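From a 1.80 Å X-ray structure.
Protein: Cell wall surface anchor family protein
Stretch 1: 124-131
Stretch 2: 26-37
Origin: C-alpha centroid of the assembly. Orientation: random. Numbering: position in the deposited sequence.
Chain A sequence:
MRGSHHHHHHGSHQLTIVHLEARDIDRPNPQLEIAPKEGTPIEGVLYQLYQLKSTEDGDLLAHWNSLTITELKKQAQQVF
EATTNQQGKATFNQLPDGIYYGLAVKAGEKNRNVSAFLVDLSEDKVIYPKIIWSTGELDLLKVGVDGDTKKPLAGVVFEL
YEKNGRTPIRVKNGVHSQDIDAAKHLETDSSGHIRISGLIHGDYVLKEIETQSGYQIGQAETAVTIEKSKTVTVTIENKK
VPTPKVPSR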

ATOM      1  N   ASP A 124      15.057  -9.725 -26.153  1.00 12.56           N
ATOM      2  CA  ASP A 124      14.778  -8.375 -25.620  1.00 12.80           C
ATOM      3  C   ASP A 124      13.294  -8.241 -25.280  1.00 12.68           C
ATOM      4  O   ASP A 124      12.426  -8.719 -26.035  1.00 13.16           O
ATOM      5  CB  ASP A 124      15.155  -7.295 -26.621  1.00 12.33           C
ATOM      6  CG  ASP A 124      16.628  -7.295 -26.962  1.00 13.08           C
ATOM      7  OD1 ASP A 124      16.952  -6.747 -28.025  1.00 15.33           O
ATOM      8  OD2 ASP A 124      17.451  -7.803 -26.178  1.00 12.45           O
ATOM      9  N   LYS A 125      13.002  -7.566 -24.169  1.00 12.47           N
ATOM     10  CA  LYS A 125      11.622  -7.456 -23.684  1.00 12.83           C
ATOM     11  C   LYS A 125      11.288  -6.035 -23.288  1.00 12.22           C
ATOM     12  O   LYS A 125      12.125  -5.332 -22.709  1.00 11.38           O
ATOM     13  CB  LYS A 125      11.416  -8.356 -22.450  1.00 13.07           C
ATOM     14  CG  LYS A 125      11.419  -9.879 -22.705  1.00 14.90           C
ATOM     15  CD  LYS A 125      10.121 -10.328 -23.353  1.00 17.99           C
ATOM     16  CE  LYS A 125      10.031 -11.867 -23.442  1.00 16.92           C
ATOM     17  NZ  LYS A 125       8.987 -12.226 -24.450  1.00 19.43           N
ATOM     18  N   VAL A 126      10.040  -5.643 -23.563  1.00 12.27           N
ATOM     19  CA  VAL A 126       9.478  -4.385 -23.055  1.00 11.96           C
ATOM     20  C   VAL A 126       8.227  -4.757 -22.236  1.00 12.18           C
ATOM     21  O   VAL A 126       7.322  -5.424 -22.730  1.00 12.64           O
ATOM     22  CB  VAL A 126       9.154  -3.398 -24.186  1.00 11.63           C
ATOM     23  CG1 VAL A 126       8.518  -2.104 -23.627  1.00 12.40           C
ATOM     24  CG2 VAL A 126      10.424  -3.063 -25.000  1.00 11.63           C
ATOM     25  N   ILE A 127       8.194  -4.349 -20.975  1.00 12.13           N
ATOM     26  CA  ILE A 127       7.112  -4.792 -20.098  1.00 13.52           C
ATOM     27  C   ILE A 127       6.485  -3.595 -19.395  1.00 12.91           C
ATOM     28  O   ILE A 127       7.182  -2.631 -19.057  1.00 13.21           O
ATOM     29  CB  ILE A 127       7.569  -5.848 -19.052  1.00 14.18           C
ATOM     30  CG1 ILE A 127       8.602  -5.277 -18.136  1.00 18.10           C
ATOM     31  CG2 ILE A 127       8.083  -7.196 -19.708  1.00 16.27           C
ATOM     32  CD1 ILE A 127       8.307  -5.641 -16.742  1.00 23.55           C
ATOM     33  N   TYR A 128       5.171  -3.679 -19.197  1.00 12.12           N
ATOM     34  CA  TYR A 128       4.370  -2.623 -18.599  1.00 11.59           C
ATOM     35  C   TYR A 128       3.751  -3.204 -17.321  1.00 10.97           C
ATOM     36  O   TYR A 128       2.733  -3.899 -17.399  1.00 11.38           O
ATOM     37  CB  TYR A 128       3.269  -2.164 -19.570  1.00 11.33           C
ATOM     38  CG  TYR A 128       3.808  -1.515 -20.839  1.00 10.69           C
ATOM     39  CD1 TYR A 128       4.213  -2.300 -21.924  1.00 12.20           C
ATOM     40  CD2 TYR A 128       3.937  -0.136 -20.938  1.00 10.06           C
ATOM     41  CE1 TYR A 128       4.755  -1.708 -23.096  1.00 12.62           C
ATOM     42  CE2 TYR A 128       4.461   0.468 -22.103  1.00 12.48           C
ATOM     43  CZ  TYR A 128       4.867  -0.337 -23.171  1.00 11.50           C
ATOM     44  OH  TYR A 128       5.371   0.236 -24.316  1.00 13.36           O
ATOM     45  N   PRO A 129       4.382  -2.972 -16.148  1.00 10.96           N
ATOM     46  CA  PRO A 129       3.778  -3.572 -14.947  1.00 10.46           C
ATOM     47  C   PRO A 129       2.372  -3.020 -14.722  1.00 10.73           C
ATOM     48  O   PRO A 129       2.071  -1.908 -15.162  1.00  9.98           O
ATOM     49  CB  PRO A 129       4.727  -3.142 -13.818  1.00 10.86           C
ATOM     50  CG  PRO A 129       6.054  -2.920 -14.510  1.00  9.76           C
ATOM     51  CD  PRO A 129       5.659  -2.295 -15.831  1.00 10.80           C
ATOM     52  N   LYS A 130       1.523  -3.798 -14.057  1.00 11.30           N
ATOM     53  CA  LYS A 130       0.153  -3.370 -13.731  1.00 12.51           C
ATOM     54  C   LYS A 130       0.232  -2.472 -12.515  1.00 12.05           C
ATOM     55  O   LYS A 130       0.747  -2.872 -11.468  1.00 12.23           O
ATOM     56  CB  LYS A 130      -0.741  -4.580 -13.453  1.00 13.48           C
ATOM     57  CG  LYS A 130      -0.826  -5.523 -14.653  1.00 18.31           C
ATOM     58  CD  LYS A 130      -1.659  -6.778 -14.366  1.00 24.28           C
ATOM     59  CE  LYS A 130      -1.491  -7.797 -15.498  1.00 27.08           C
ATOM     60  NZ  LYS A 130      -1.931  -9.161 -15.065  1.00 30.57           N
ATOM     61  N   ILE A 131      -0.219  -1.234 -12.682  1.00 11.90           N
ATOM     62  CA  ILE A 131       0.029  -0.215 -11.688  1.00 11.93           C
ATOM     63  C   ILE A 131      -1.300   0.368 -11.246  1.00 11.89           C
ATOM     64  O   ILE A 131      -2.110   0.756 -12.074  1.00 11.15           O
ATOM     65  CB  ILE A 131       0.951   0.894 -12.258  1.00 12.85           C
ATOM     66  CG1 ILE A 131       2.375   0.343 -12.451  1.00 12.19           C
ATOM     67  CG2 ILE A 131       1.028   2.126 -11.312  1.00 11.49           C
ATOM     68  CD1 ILE A 131       3.107   1.043 -13.582  1.00 13.12           C
TER
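Stretch 2, residues 26-37: DRPNPQLEIAPK

Stretch 1 is extended, with a short strand at 125-127 followed by a loop. Stretch 2 has no regular helix or strand. It makes a type I beta turn from Gln-31 to Ile-34, closed by Ile-34 N to Gln-31 O at 3.0 Å. The paired residues run in opposite directions: Ile-127 lies nearest Glu-33 (CA to CA 4.7 Å), Tyr-128 nearest Leu-32 (5.2 Å between CA atoms), and Lys-130 nearest Pro-30 (7.3 Å between CA atoms).

Asp-124 is out of reach. Lys-125 points its CA-to-CB bond sideways, but its end comes nearer and forms a salt bridge, Lys-125 NZ to Glu-33 OE2, at 3.3 Å. Val-126 contributes mainly backbone: its O lies 3.5 Å from Glu-33 CG. Water 2 lies 2.9 Å from Val-126 O and 2.7 Å from Glu-33 O, within hydrogen-bonding distance of each. Water 3 accepts from Val-126 N at 2.8 Å and lies 2.7 Å from Glu-33 OE1. Ile-127 CA makes a CA-H...O contact with Leu-32 O at 3.4 Å.

Tyr-128 is the centre of the contact. Tyr-128 N donates to the same Leu-32 O at 2.8 Å, the one direct hydrogen bond between the two backbones. The Tyr-128 CA-to-CB bond points toward stretch 2, and Ala-35 covers one face of the ring. Ala-35 CA is 3.6 Å from the Tyr-128 ring centroid, a CH-pi contact, and Ala-35 CB is 3.4 Å from Tyr-128 CZ. Pro-36 CD approaches Tyr-128 CD2 at 3.6 Å.

The extended Arg-27 side chain reaches the next carbonyls. Arg-27 NH2 donates to Tyr-128 O at 2.8 Å and to Gln-31 O at 3.0 Å, so it ties the turn to stretch 1. Arg-27 NH1 forms a weak hydrogen bond to Pro-129 O at 3.0 Å. Lys-130 CG lies over one guanidinium face, 4.1 Å from Arg-27 NH1. Water 1 links Ile-131 N (3.0 Å) to Arg-27 NH1 (2.9 Å).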

ATOM      1  N   ASP A  26      -7.768   2.784 -20.601  1.00 19.57           N
ATOM      2  CA  ASP A  26      -6.530   2.750 -21.373  1.00 18.86           C
ATOM      3  C   ASP A  26      -5.914   1.355 -21.371  1.00 17.95           C
ATOM      4  O   ASP A  26      -5.000   1.079 -22.148  1.00 17.93           O
ATOM      5  CB  ASP A  26      -5.478   3.725 -20.797  1.00 18.81           C
ATOM      6  CG  ASP A  26      -5.885   5.196 -20.906  1.00 21.08           C
ATOM      7  OD1 ASP A  26      -6.574   5.553 -21.886  1.00 23.03           O
ATOM      8  OD2 ASP A  26      -5.494   5.996 -20.011  1.00 20.03           O
ATOM      9  N   ARG A  27      -6.373   0.489 -20.480  1.00 16.52           N
ATOM     10  CA  ARG A  27      -5.731  -0.811 -20.372  1.00 16.89           C
ATOM     11  C   ARG A  27      -6.680  -1.964 -20.125  1.00 16.61           C
ATOM     12  O   ARG A  27      -6.582  -2.630 -19.083  1.00 16.65           O
ATOM     13  CB  ARG A  27      -4.627  -0.786 -19.311  1.00 16.44           C
ATOM     14  CG  ARG A  27      -3.544  -1.783 -19.635  1.00 15.72           C
ATOM     15  CD  ARG A  27      -2.471  -1.873 -18.553  1.00 15.99           C
ATOM     16  NE  ARG A  27      -1.527  -2.907 -18.962  1.00 15.46           N
ATOM     17  CZ  ARG A  27      -0.388  -3.187 -18.346  1.00 14.60           C
ATOM     18  NH1 ARG A  27      -0.019  -2.512 -17.249  1.00 12.38           N
ATOM     19  NH2 ARG A  27       0.383  -4.149 -18.835  1.00 14.65           N
ATOM     20  N   PRO A  28      -7.592  -2.222 -21.081  1.00 16.73           N
ATOM     21  CA  PRO A  28      -8.477  -3.386 -20.954  1.00 17.00           C
ATOM     22  C   PRO A  28      -7.652  -4.661 -21.072  1.00 17.14           C
ATOM     23  O   PRO A  28      -6.634  -4.667 -21.773  1.00 17.61           O
ATOM     24  CB  PRO A  28      -9.415  -3.264 -22.171  1.00 17.36           C
ATOM     25  CG  PRO A  28      -8.616  -2.499 -23.187  1.00 16.73           C
ATOM     26  CD  PRO A  28      -7.722  -1.562 -22.398  1.00 16.60           C
ATOM     27  N   ASN A  29      -8.063  -5.719 -20.383  1.00 16.53           N
ATOM     28  CA  ASN A  29      -7.340  -7.004 -20.468  1.00 17.74           C
ATOM     29  C   ASN A  29      -5.812  -6.792 -20.367  1.00 17.19           C
ATOM     30  O   ASN A  29      -5.066  -7.129 -21.293  1.00 17.38           O
ATOM     31  CB  ASN A  29      -7.712  -7.742 -21.785  1.00 17.30           C
ATOM     32  CG  ASN A  29      -7.102  -9.151 -21.882  1.00 19.76           C
ATOM     33  OD1 ASN A  29      -6.890  -9.678 -22.983  1.00 20.02           O
ATOM     34  ND2 ASN A  29      -6.837  -9.767 -20.734  1.00 16.42           N
ATOM     35  N   PRO A  30      -5.337  -6.205 -19.249  1.00 16.88           N
ATOM     36  CA  PRO A  30      -3.907  -5.888 -19.189  1.00 16.28           C
ATOM     37  C   PRO A  30      -3.020  -7.131 -19.377  1.00 16.31           C
ATOM     38  O   PRO A  30      -3.276  -8.198 -18.783  1.00 15.37           O
ATOM     39  CB  PRO A  30      -3.726  -5.292 -17.780  1.00 16.87           C
ATOM     40  CG  PRO A  30      -4.924  -5.760 -16.996  1.00 17.75           C
ATOM     41  CD  PRO A  30      -6.047  -5.863 -18.001  1.00 16.66           C
ATOM     42  N   GLN A  31      -2.005  -6.982 -20.219  1.00 15.27           N
ATOM     43  CA  GLN A  31      -1.031  -8.025 -20.492  1.00 14.86           C
ATOM     44  C   GLN A  31       0.341  -7.362 -20.452  1.00 14.15           C
ATOM     45  O   GLN A  31       0.516  -6.246 -20.929  1.00 13.21           O
ATOM     46  CB  GLN A  31      -1.266  -8.696 -21.858  1.00 15.71           C
ATOM     47  CG  GLN A  31      -2.654  -9.360 -22.056  1.00 17.94           C
ATOM     48  CD  GLN A  31      -2.928 -10.532 -21.107  1.00 21.95           C
ATOM     49  OE1 GLN A  31      -4.044 -10.684 -20.579  1.00 23.63           O
ATOM     50  NE2 GLN A  31      -1.924 -11.369 -20.897  1.00 22.06           N
ATOM     51  N   LEU A  32       1.298  -8.054 -19.849  1.00 13.83           N
ATOM     52  CA  LEU A  32       2.592  -7.459 -19.497  1.00 14.15           C
ATOM     53  C   LEU A  32       3.296  -6.789 -20.681  1.00 13.32           C
ATOM     54  O   LEU A  32       3.889  -5.730 -20.522  1.00 12.83           O
ATOM     55  CB  LEU A  32       3.513  -8.503 -18.849  1.00 15.01           C
ATOM     56  CG  LEU A  32       3.295  -8.757 -17.354  1.00 18.80           C
ATOM     57  CD1 LEU A  32       4.123  -9.972 -16.946  1.00 24.11           C
ATOM     58  CD2 LEU A  32       3.681  -7.540 -16.463  1.00 20.70           C
ATOM     59  N   GLU A  33       3.222  -7.394 -21.862  1.00 12.35           N
ATOM     60  CA  GLU A  33       3.950  -6.811 -22.999  1.00 12.58           C
ATOM     61  C   GLU A  33       3.135  -5.881 -23.898  1.00 12.44           C
ATOM     62  O   GLU A  33       3.686  -5.303 -24.844  1.00 12.79           O
ATOM     63  CB  GLU A  33       4.657  -7.896 -23.809  1.00 12.11           C
ATOM     64  CG  GLU A  33       5.791  -8.547 -23.062  1.00 14.80           C
ATOM     65  CD  GLU A  33       6.394  -9.676 -23.861  1.00 13.74           C
ATOM     66  OE1 GLU A  33       7.053  -9.389 -24.863  1.00 16.71           O
ATOM     67  OE2 GLU A  33       6.199 -10.840 -23.481  1.00 21.12           O
ATOM     68  N   ILE A  34       1.846  -5.714 -23.590  1.00 12.80           N
ATOM     69  CA  ILE A  34       0.971  -4.815 -24.375  1.00 12.74           C
ATOM     70  C   ILE A  34       0.887  -3.437 -23.733  1.00 12.14           C
ATOM     71  O   ILE A  34       0.381  -3.328 -22.624  1.00 12.29           O
ATOM     72  CB  ILE A  34      -0.482  -5.401 -24.514  1.00 13.29           C
ATOM     73  CG1 ILE A  34      -0.489  -6.700 -25.340  1.00 13.58           C
ATOM     74  CG2 ILE A  34      -1.453  -4.356 -25.078  1.00 13.79           C
ATOM     75  CD1 ILE A  34      -0.325  -6.505 -26.868  1.00 13.32           C
ATOM     76  N   ALA A  35       1.365  -2.402 -24.437  1.00 11.55           N
ATOM     77  CA  ALA A  35       1.275  -1.010 -23.958  1.00 12.44           C
ATOM     78  C   ALA A  35      -0.175  -0.595 -23.720  1.00 12.89           C
ATOM     79  O   ALA A  35      -1.063  -0.944 -24.502  1.00 12.58           O
ATOM     80  CB  ALA A  35       1.943  -0.031 -24.947  1.00 12.37           C
ATOM     81  N   PRO A  36      -0.424   0.154 -22.629  1.00 13.49           N
ATOM     82  CA  PRO A  36      -1.739   0.760 -22.536  1.00 14.19           C
ATOM     83  C   PRO A  36      -1.899   1.802 -23.649  1.00 14.32           C
ATOM     84  O   PRO A  36      -0.901   2.285 -24.223  1.00 13.65           O
ATOM     85  CB  PRO A  36      -1.744   1.428 -21.144  1.00 14.16           C
ATOM     86  CG  PRO A  36      -0.339   1.571 -20.775  1.00 15.46           C
ATOM     87  CD  PRO A  36       0.414   0.438 -21.449  1.00 13.94           C
ATOM     88  N   LYS A  37      -3.154   2.131 -23.931  1.00 15.05           N
ATOM     89  CA  LYS A  37      -3.530   3.027 -25.024  1.00 15.78           C
ATOM     90  C   LYS A  37      -3.087   4.465 -24.762  1.00 16.43           C
ATOM     91  O   LYS A  37      -2.781   5.218 -25.693  1.00 15.59           O
ATOM     92  CB  LYS A  37      -5.044   2.936 -25.246  1.00 15.90           C
ATOM     93  CG  LYS A  37      -5.495   1.534 -25.686  1.00 17.39           C
ATOM     94  CD  LYS A  37      -7.017   1.431 -25.794  1.00 18.36           C
ATOM     95  CE  LYS A  37      -7.449   0.017 -26.231  1.00 17.68           C
ATOM     96  NZ  LYS A  37      -8.954  -0.117 -26.384  1.00 18.96           N
TER
HETATM   97  O   HOH W   1      -1.226  -0.535 -15.454  1.00 17.01           O
HETATM   98  O   HOH W   2       6.339  -5.093 -25.423  1.00 14.46           O
HETATM   99  O   HOH W   3       8.456  -7.181 -25.333  1.00 17.23           O